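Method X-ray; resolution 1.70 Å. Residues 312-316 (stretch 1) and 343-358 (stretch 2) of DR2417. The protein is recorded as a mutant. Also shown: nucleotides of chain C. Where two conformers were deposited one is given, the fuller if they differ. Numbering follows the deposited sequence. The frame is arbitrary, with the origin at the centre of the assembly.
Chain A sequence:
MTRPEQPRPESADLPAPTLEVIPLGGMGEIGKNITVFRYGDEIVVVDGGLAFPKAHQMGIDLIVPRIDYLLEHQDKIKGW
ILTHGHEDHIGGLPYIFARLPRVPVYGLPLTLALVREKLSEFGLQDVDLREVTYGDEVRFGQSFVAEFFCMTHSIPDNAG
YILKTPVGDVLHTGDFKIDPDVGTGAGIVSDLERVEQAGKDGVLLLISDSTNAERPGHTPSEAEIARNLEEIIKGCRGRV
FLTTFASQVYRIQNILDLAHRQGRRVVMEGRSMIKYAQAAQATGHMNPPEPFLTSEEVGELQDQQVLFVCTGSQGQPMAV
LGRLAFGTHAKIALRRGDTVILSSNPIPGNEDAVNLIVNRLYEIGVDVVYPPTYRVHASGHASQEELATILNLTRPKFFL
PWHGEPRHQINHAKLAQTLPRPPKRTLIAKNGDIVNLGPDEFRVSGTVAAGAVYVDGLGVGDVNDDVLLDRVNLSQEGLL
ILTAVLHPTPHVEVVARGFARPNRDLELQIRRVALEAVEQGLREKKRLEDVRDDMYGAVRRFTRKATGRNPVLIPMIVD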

ATOM      1  N   GLY A 312      -1.268  12.055 -13.443  1.00 22.17           N
ATOM      2  CA  GLY A 312      -1.979  11.118 -12.602  1.00 27.06           C
ATOM      3  C   GLY A 312      -1.443   9.708 -12.542  1.00 25.59           C
ATOM      4  O   GLY A 312      -2.164   8.819 -12.111  1.00 26.07           O
ATOM      5  N   SER A 313      -0.181   9.512 -12.914  1.00 23.11           N
ATOM      6  CA  SER A 313       0.371   8.164 -13.070  1.00 22.11           C
ATOM      7  C   SER A 313       0.428   7.387 -11.754  1.00 27.78           C
ATOM      8  O   SER A 313       0.489   6.157 -11.752  1.00 29.48           O
ATOM      9  CB  SER A 313       1.768   8.236 -13.690  1.00 25.37           C
ATOM     10  OG  SER A 313       2.719   8.664 -12.739  1.00 32.98           O
ATOM     11  N   GLN A 314       0.380   8.102 -10.636  1.00 22.57           N
ATOM     12  CA  GLN A 314       0.445   7.455  -9.328  1.00 23.92           C
ATOM     13  C   GLN A 314      -0.916   7.383  -8.646  1.00 25.29           C
ATOM     14  O   GLN A 314      -1.004   7.199  -7.435  1.00 28.03           O
ATOM     15  CB  GLN A 314       1.447   8.186  -8.426  1.00 20.87           C
ATOM     16  CG  GLN A 314       2.904   7.952  -8.827  1.00 24.85           C
ATOM     17  CD  GLN A 314       3.246   6.472  -8.919  1.00 30.39           C
ATOM     18  OE1 GLN A 314       3.169   5.740  -7.930  1.00 25.38           O
ATOM     19  NE2 GLN A 314       3.624   6.024 -10.116  1.00 25.73           N
ATOM     20  N   GLY A 315      -1.982   7.532  -9.419  1.00 21.75           N
ATOM     21  CA  GLY A 315      -3.320   7.323  -8.880  1.00 24.68           C
ATOM     22  C   GLY A 315      -3.947   8.490  -8.147  1.00 33.34           C
ATOM     23  O   GLY A 315      -4.968   8.318  -7.476  1.00 32.48           O
ATOM     24  N   GLN A 316      -3.349   9.675  -8.276  1.00 28.61           N
ATOM     25  CA  GLN A 316      -3.877  10.876  -7.632  1.00 32.77           C
ATOM     26  C   GLN A 316      -5.312  11.130  -8.105  1.00 34.64           C
ATOM     27  O   GLN A 316      -5.541  11.365  -9.289  1.00 26.93           O
ATOM     28  CB  GLN A 316      -2.990  12.092  -7.938  1.00 31.63           C
ATOM     29  CG  GLN A 316      -1.511  11.938  -7.551  1.00 29.08           C
ATOM     30  CD  GLN A 316      -0.637  11.466  -8.703  1.00 33.11           C
ATOM     31  OE1 GLN A 316      -1.051  10.644  -9.522  1.00 24.49           O
ATOM     32  NE2 GLN A 316       0.586  11.999  -8.775  1.00 29.00           N
ATOM     33  N   SER A 343       1.986   4.384 -18.427  1.00 13.76           N
ATOM     34  CA  SER A 343       3.412   4.270 -18.731  1.00 14.51           C
ATOM     35  C   SER A 343       4.199   4.570 -17.458  1.00 16.92           C
ATOM     36  O   SER A 343       4.891   5.582 -17.368  1.00 19.89           O
ATOM     37  CB  SER A 343       3.797   5.220 -19.871  1.00 15.83           C
ATOM     38  OG  SER A 343       5.119   4.985 -20.345  1.00 16.57           O
ATOM     39  N   SER A 344       4.085   3.668 -16.490  0.59 17.98           N
ATOM     40  CA  SER A 344       4.590   3.860 -15.131  0.59 17.19           C
ATOM     41  C   SER A 344       4.307   2.596 -14.325  0.59 18.64           C
ATOM     42  O   SER A 344       3.534   1.748 -14.749  0.59 18.49           O
ATOM     43  CB  SER A 344       3.931   5.056 -14.443  0.59 22.87           C
ATOM     44  OG  SER A 344       2.532   4.888 -14.415  0.59 34.53           O
ATOM     45  N   ASN A 345       4.950   2.496 -13.170  1.00 17.64           N
ATOM     46  CA  ASN A 345       4.696   1.454 -12.203  1.00 19.72           C
ATOM     47  C   ASN A 345       4.334   2.165 -10.924  1.00 21.40           C
ATOM     48  O   ASN A 345       4.898   3.214 -10.628  1.00 18.22           O
ATOM     49  CB  ASN A 345       5.925   0.576 -11.972  1.00 27.55           C
ATOM     50  CG  ASN A 345       6.044  -0.549 -12.962  1.00 37.37           C
ATOM     51  OD1 ASN A 345       5.056  -1.186 -13.330  1.00 35.66           O
ATOM     52  ND2 ASN A 345       7.276  -0.830 -13.373  1.00 41.09           N
ATOM     53  N   PRO A 346       3.426   1.591 -10.132  1.00 19.82           N
ATOM     54  CA  PRO A 346       3.136   2.230  -8.842  1.00 20.32           C
ATOM     55  C   PRO A 346       4.339   2.254  -7.906  1.00 18.93           C
ATOM     56  O   PRO A 346       5.004   1.245  -7.697  1.00 19.84           O
ATOM     57  CB  PRO A 346       2.041   1.343  -8.230  1.00 23.94           C
ATOM     58  CG  PRO A 346       1.532   0.498  -9.351  1.00 24.67           C
ATOM     59  CD  PRO A 346       2.651   0.354 -10.337  1.00 20.15           C
ATOM     60  N   ILE A 347       4.628   3.425  -7.378  1.00 20.38           N
ATOM     61  CA  ILE A 347       5.652   3.573  -6.357  1.00 21.14           C
ATOM     62  C   ILE A 347       5.112   2.935  -5.071  1.00 19.95           C
ATOM     63  O   ILE A 347       3.934   3.082  -4.770  1.00 20.33           O
ATOM     64  CB  ILE A 347       5.986   5.054  -6.161  1.00 24.67           C
ATOM     65  CG1 ILE A 347       6.563   5.618  -7.468  1.00 31.32           C
ATOM     66  CG2 ILE A 347       6.939   5.257  -4.985  1.00 30.05           C
ATOM     67  CD1 ILE A 347       6.647   7.117  -7.502  1.00 34.77           C
ATOM     68  N   PRO A 348       5.967   2.213  -4.327  1.00 26.36           N
ATOM     69  CA  PRO A 348       5.533   1.581  -3.074  1.00 30.88           C
ATOM     70  C   PRO A 348       4.718   2.524  -2.207  1.00 27.69           C
ATOM     71  O   PRO A 348       5.137   3.656  -1.947  1.00 27.21           O
ATOM     72  CB  PRO A 348       6.853   1.213  -2.402  1.00 34.25           C
ATOM     73  CG  PRO A 348       7.762   0.931  -3.554  1.00 32.45           C
ATOM     74  CD  PRO A 348       7.373   1.895  -4.643  1.00 30.69           C
ATOM     75  N   GLY A 349       3.537   2.068  -1.801  1.00 36.95           N
ATOM     76  CA  GLY A 349       2.610   2.906  -1.075  1.00 40.03           C
ATOM     77  C   GLY A 349       1.459   3.421  -1.926  1.00 45.21           C
ATOM     78  O   GLY A 349       0.416   3.810  -1.396  1.00 41.30           O
ATOM     79  N   ASN A 350       1.646   3.432  -3.245  1.00 29.66           N
ATOM     80  CA  ASN A 350       0.619   3.958  -4.149  1.00 29.64           C
ATOM     81  C   ASN A 350      -0.160   2.858  -4.852  1.00 22.65           C
ATOM     82  O   ASN A 350      -1.003   3.139  -5.696  1.00 24.17           O
ATOM     83  CB  ASN A 350       1.253   4.889  -5.194  1.00 27.44           C
ATOM     84  CG  ASN A 350       1.831   6.143  -4.574  1.00 31.69           C
ATOM     85  OD1 ASN A 350       1.434   6.537  -3.478  1.00 31.79           O
ATOM     86  ND2 ASN A 350       2.774   6.774  -5.269  1.00 26.58           N
ATOM     87  N   GLU A 351       0.121   1.608  -4.497  1.00 23.04           N
ATOM     88  CA  GLU A 351      -0.503   0.465  -5.156  1.00 27.06           C
ATOM     89  C   GLU A 351      -2.039   0.504  -5.121  1.00 25.84           C
ATOM     90  O   GLU A 351      -2.698   0.272  -6.138  1.00 26.42           O
ATOM     91  CB  GLU A 351      -0.007  -0.843  -4.529  1.00 30.14           C
ATOM     92  CG  GLU A 351       1.435  -1.216  -4.901  1.00 37.69           C
ATOM     93  CD  GLU A 351       2.459  -0.795  -3.858  1.00 33.81           C
ATOM     94  OE1 GLU A 351       2.104  -0.044  -2.926  1.00 28.58           O
ATOM     95  OE2 GLU A 351       3.624  -1.230  -3.972  1.00 41.46           O
ATOM     96  N   ASP A 352      -2.604   0.782  -3.949  1.00 24.13           N
ATOM     97  CA  ASP A 352      -4.057   0.838  -3.797  1.00 24.77           C
ATOM     98  C   ASP A 352      -4.705   1.925  -4.647  1.00 22.50           C
ATOM     99  O   ASP A 352      -5.794   1.730  -5.215  1.00 28.12           O
ATOM    100  CB  ASP A 352      -4.432   1.064  -2.328  1.00 40.47           C
ATOM    101  CG  ASP A 352      -4.517  -0.229  -1.538  1.00 57.44           C
ATOM    102  OD1 ASP A 352      -4.620  -1.307  -2.162  1.00 63.05           O
ATOM    103  OD2 ASP A 352      -4.500  -0.161  -0.290  1.00 62.05           O
ATOM    104  N   ALA A 353      -4.053   3.080  -4.693  1.00 23.76           N
ATOM    105  CA  ALA A 353      -4.573   4.230  -5.423  1.00 26.41           C
ATOM    106  C   ALA A 353      -4.577   3.943  -6.935  1.00 25.40           C
ATOM    107  O   ALA A 353      -5.573   4.198  -7.627  1.00 20.12           O
ATOM    108  CB  ALA A 353      -3.749   5.479  -5.098  1.00 26.51           C
ATOM    109  N   VAL A 354      -3.476   3.386  -7.439  1.00 22.29           N
ATOM    110  CA  VAL A 354      -3.428   3.018  -8.844  1.00 17.83           C
ATOM    111  C   VAL A 354      -4.435   1.906  -9.156  1.00 18.06           C
ATOM    112  O   VAL A 354      -5.101   1.952 -10.186  1.00 18.48           O
ATOM    113  CB  VAL A 354      -2.024   2.585  -9.267  1.00 16.88           C
ATOM    114  CG1 VAL A 354      -2.027   2.131 -10.724  1.00 17.99           C
ATOM    115  CG2 VAL A 354      -1.051   3.779  -9.081  1.00 15.32           C
ATOM    116  N   ASN A 355      -4.546   0.918  -8.271  1.00 18.78           N
ATOM    117  CA  ASN A 355      -5.493  -0.194  -8.501  1.00 19.72           C
ATOM    118  C   ASN A 355      -6.913   0.306  -8.589  1.00 21.67           C
ATOM    119  O   ASN A 355      -7.756  -0.244  -9.336  1.00 21.16           O
ATOM    120  CB  ASN A 355      -5.375  -1.233  -7.391  1.00 20.50           C
ATOM    121  CG  ASN A 355      -6.243  -2.438  -7.644  1.00 21.82           C
ATOM    122  OD1 ASN A 355      -6.052  -3.149  -8.622  1.00 22.57           O
ATOM    123  ND2 ASN A 355      -7.203  -2.674  -6.758  1.00 24.83           N
ATOM    124  N   LEU A 356      -7.194   1.348  -7.815  1.00 18.37           N
ATOM    125  CA  LEU A 356      -8.543   1.876  -7.747  1.00 23.37           C
ATOM    126  C   LEU A 356      -8.887   2.444  -9.114  1.00 21.40           C
ATOM    127  O   LEU A 356      -9.981   2.239  -9.637  1.00 23.61           O
ATOM    128  CB  LEU A 356      -8.666   2.952  -6.670  1.00 26.65           C
ATOM    129  CG  LEU A 356      -9.969   3.748  -6.682  1.00 34.73           C
ATOM    130  CD1 LEU A 356     -11.149   2.811  -6.467  1.00 32.39           C
ATOM    131  CD2 LEU A 356      -9.938   4.831  -5.621  1.00 30.64           C
ATOM    132  N   ILE A 357      -7.920   3.143  -9.696  1.00 20.48           N
ATOM    133  CA  ILE A 357      -8.130   3.764 -10.991  1.00 21.26           C
ATOM    134  C   ILE A 357      -8.224   2.699 -12.070  1.00 17.94           C
ATOM    135  O   ILE A 357      -9.084   2.793 -12.952  1.00 23.08           O
ATOM    136  CB  ILE A 357      -7.017   4.772 -11.312  1.00 27.51           C
ATOM    137  CG1 ILE A 357      -7.275   6.036 -10.491  1.00 38.22           C
ATOM    138  CG2 ILE A 357      -7.004   5.096 -12.805  1.00 28.51           C
ATOM    139  CD1 ILE A 357      -6.217   7.098 -10.636  1.00 46.73           C
ATOM    140  N   VAL A 358      -7.380   1.676 -11.978  1.00 18.21           N
ATOM    141  CA  VAL A 358      -7.403   0.616 -12.980  1.00 21.17           C
ATOM    142  C   VAL A 358      -8.771  -0.065 -13.012  1.00 23.82           C
ATOM    143  O   VAL A 358      -9.354  -0.262 -14.081  1.00 17.21           O
ATOM    144  CB  VAL A 358      -6.282  -0.409 -12.733  1.00 16.93           C
ATOM    145  CG1 VAL A 358      -6.520  -1.694 -13.556  1.00 13.78           C
ATOM    146  CG2 VAL A 358      -4.937   0.229 -13.103  1.00 16.39           C
TER
ATOM    147  P     U C   2      11.197   4.146 -11.303  1.00 27.37           P
ATOM    148  OP1   U C   2      11.504   5.342 -12.118  1.00 28.63           O
ATOM    149  OP2   U C   2      12.226   3.096 -11.123  1.00 31.19           O
ATOM    150  O5'   U C   2      10.751   4.588  -9.839  1.00 33.40           O
ATOM    151  C5'   U C   2       9.795   5.640  -9.630  1.00 30.51           C
ATOM    152  C4'   U C   2      10.157   6.443  -8.403  1.00 24.77           C
ATOM    153  O4'   U C   2       9.870   5.673  -7.201  1.00 29.14           O
ATOM    154  C3'   U C   2      11.621   6.865  -8.293  1.00 25.18           C
ATOM    155  O3'   U C   2      11.676   8.193  -7.796  1.00 30.94           O
ATOM    156  C2'   U C   2      12.172   5.923  -7.228  1.00 27.91           C
ATOM    157  O2'   U C   2      13.283   6.458  -6.539  1.00 25.61           O
ATOM    158  C1'   U C   2      10.959   5.784  -6.314  1.00 32.00           C
ATOM    159  N1    U C   2      10.986   4.597  -5.449  1.00 34.84           N
ATOM    160  C2    U C   2      10.578   4.751  -4.139  1.00 44.10           C
ATOM    161  O2    U C   2      10.197   5.816  -3.684  1.00 49.94           O
ATOM    162  N3    U C   2      10.633   3.609  -3.381  1.00 47.55           N
ATOM    163  C4    U C   2      11.045   2.358  -3.785  1.00 48.46           C
ATOM    164  O4    U C   2      11.034   1.426  -2.978  1.00 56.93           O
ATOM    165  C5    U C   2      11.456   2.281  -5.153  1.00 34.78           C
ATOM    166  C6    U C   2      11.412   3.377  -5.920  1.00 36.22           C
ATOM    167  P     U C   3      12.733   9.220  -8.398  1.00 29.94           P
ATOM    168  OP1   U C   3      13.461   8.541  -9.494  1.00 27.55           O
ATOM    169  OP2   U C   3      13.489   9.816  -7.272  1.00 34.04           O
ATOM    170  O5'   U C   3      11.808  10.333  -9.057  1.00 29.98           O
ATOM    171  C5'   U C   3      10.800   9.968 -10.012  1.00 32.79           C
ATOM    172  C4'   U C   3       9.533  10.735  -9.733  1.00 47.85           C
ATOM    173  O4'   U C   3       8.746  10.021  -8.740  1.00 58.92           O
ATOM    174  C3'   U C   3       9.742  12.145  -9.186  1.00 49.04           C
ATOM    175  O3'   U C   3       8.851  13.044  -9.825  1.00 40.49           O
ATOM    176  C2'   U C   3       9.408  12.003  -7.705  1.00 53.66           C
ATOM    177  O2'   U C   3       8.917  13.191  -7.117  1.00 50.29           O
ATOM    178  C1'   U C   3       8.329  10.925  -7.742  1.00 58.16           C
ATOM    179  N1    U C   3       8.198  10.196  -6.475  1.00 49.66           N
ATOM    180  C2    U C   3       6.933  10.062  -5.938  1.00 49.36           C
ATOM    181  O2    U C   3       5.934  10.506  -6.478  1.00 48.16           O
ATOM    182  N3    U C   3       6.882   9.383  -4.748  1.00 42.51           N
ATOM    183  C4    U C   3       7.939   8.838  -4.051  1.00 48.93           C
ATOM    184  O4    U C   3       7.727   8.254  -2.987  1.00 48.32           O
ATOM    185  C5    U C   3       9.215   9.024  -4.669  1.00 47.76           C
ATOM    186  C6    U C   3       9.299   9.685  -5.829  1.00 45.59           C
ATOM    187  P     U C   5       3.598  14.467 -11.473  1.00 39.71           P
ATOM    188  OP1   U C   5       3.476  13.035 -11.123  1.00 60.38           O
ATOM    189  OP2   U C   5       3.687  14.866 -12.892  1.00 52.98           O
ATOM    190  O5'   U C   5       2.370  15.243 -10.825  1.00 48.16           O
ATOM    191  C5'   U C   5       1.035  14.952 -11.263  1.00 42.40           C
ATOM    192  C4'   U C   5       0.045  15.171 -10.146  1.00 30.74           C
ATOM    193  O4'   U C   5       0.730  15.258  -8.868  1.00 32.63           O
ATOM    194  C3'   U C   5      -0.740  16.469 -10.210  1.00 35.97           C
ATOM    195  O3'   U C   5      -1.792  16.417 -11.162  1.00 29.43           O
ATOM    196  C2'   U C   5      -1.223  16.594  -8.774  1.00 34.63           C
ATOM    197  O2'   U C   5      -2.299  15.731  -8.478  1.00 34.51           O
ATOM    198  C1'   U C   5       0.024  16.146  -8.013  1.00 38.22           C
ATOM    199  N1    U C   5       0.902  17.275  -7.674  1.00 41.43           N
ATOM    200  C2    U C   5       0.590  18.005  -6.544  1.00 54.70           C
ATOM    201  O2    U C   5      -0.354  17.735  -5.823  1.00 57.84           O
ATOM    202  N3    U C   5       1.433  19.055  -6.286  1.00 57.01           N
ATOM    203  C4    U C   5       2.525  19.453  -7.026  1.00 55.96           C
ATOM    204  O4    U C   5       3.186  20.425  -6.658  1.00 62.35           O
ATOM    205  C5    U C   5       2.777  18.655  -8.187  1.00 44.84           C
ATOM    206  C6    U C   5       1.972  17.623  -8.469  1.00 46.60           C
HETATM  207  O   HOH W   1       1.879   3.816 -11.986  1.00 23.74           O
HETATM  208  O   HOH W   2      -6.876   6.499  -6.830  1.00 25.65           O

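A buried polar side chain pays for its place by finding partners for its polar atoms, and a glutamine amide can do so by reading the backbone of a neighbouring loop. Gln 314 of DR2417 is a clear example. It sits in a type I turn from Gly 312 to Gly 315, closed by a hydrogen bond from Gly 315 N to Gly 312 O (3.0 Å), and this turn packs against a loop that leads into the helix beginning at Glu 351. Some 423 Å² is buried between the two stretches, with Gln 314 contributing the largest share of any residue.

The CA-to-CB bond of Gln 314 points sideways, but chi1 and chi2, both m, bring the amide to the loop. There Gln 314 OE1 accepts two hydrogen bonds, one from the backbone Ile 347 N (2.8 Å) and one from the side chain Asn 350 ND2 (2.9 Å), while Gln 314 NE2 donates one, to Asn 345 O (3.1 Å). All three are close to linear, with angles at hydrogen of 164° to 170°. Because the amide meets a carbonyl and an NH from residues two apart, it bonds to the extended loop much as a neighbouring strand would, and the second bond to Gln 314 OE1 ties in Asn 350, at the end of the type II turn that starts at Ile 347. That turn has its own closure, Asn 350 N to Ile 347 O (2.8 Å), and Asn 350 O in turn accepts from Val 354 N (3.0 Å) as the helix gets under way. Gly 349 N is satisfied by Glu 351 OE1 (2.8 Å), and the backbone Gln 314 N makes a weak bond to Gln 316 OE1 (3.1 Å).

Water adds two bridges between the stretches. One molecule donates to Ser 313 O (2.7 Å) and also hydrogen-bonds to Ser 344 OG (2.7 Å). A second donates to both Gly 315 O (2.7 Å) and Ala 353 O (2.8 Å), a bridge from the turn to the helix; at Ala 353 O it supplements weak bonds from Leu 356 N and Ile 357 N (both 3.3 Å).

Around these bonds the packing is tight. Gly 315 and Val 354 bring their CA atoms within 4.3 Å, and a CB on Gly 315 would clash with Ala 353 C and Val 354 N; its positive phi independently calls for glycine. Beside this close approach lie Ile 357 CD1, 3.4 Å from Gly 315 CA, and Val 354 CG2, 3.6 Å from Gln 314 C. The same loop also faces RNA: Ile 347 CD1 lies 3.3 Å from C2 of U3, so the residue whose NH is held by Gln 314 also packs against a base.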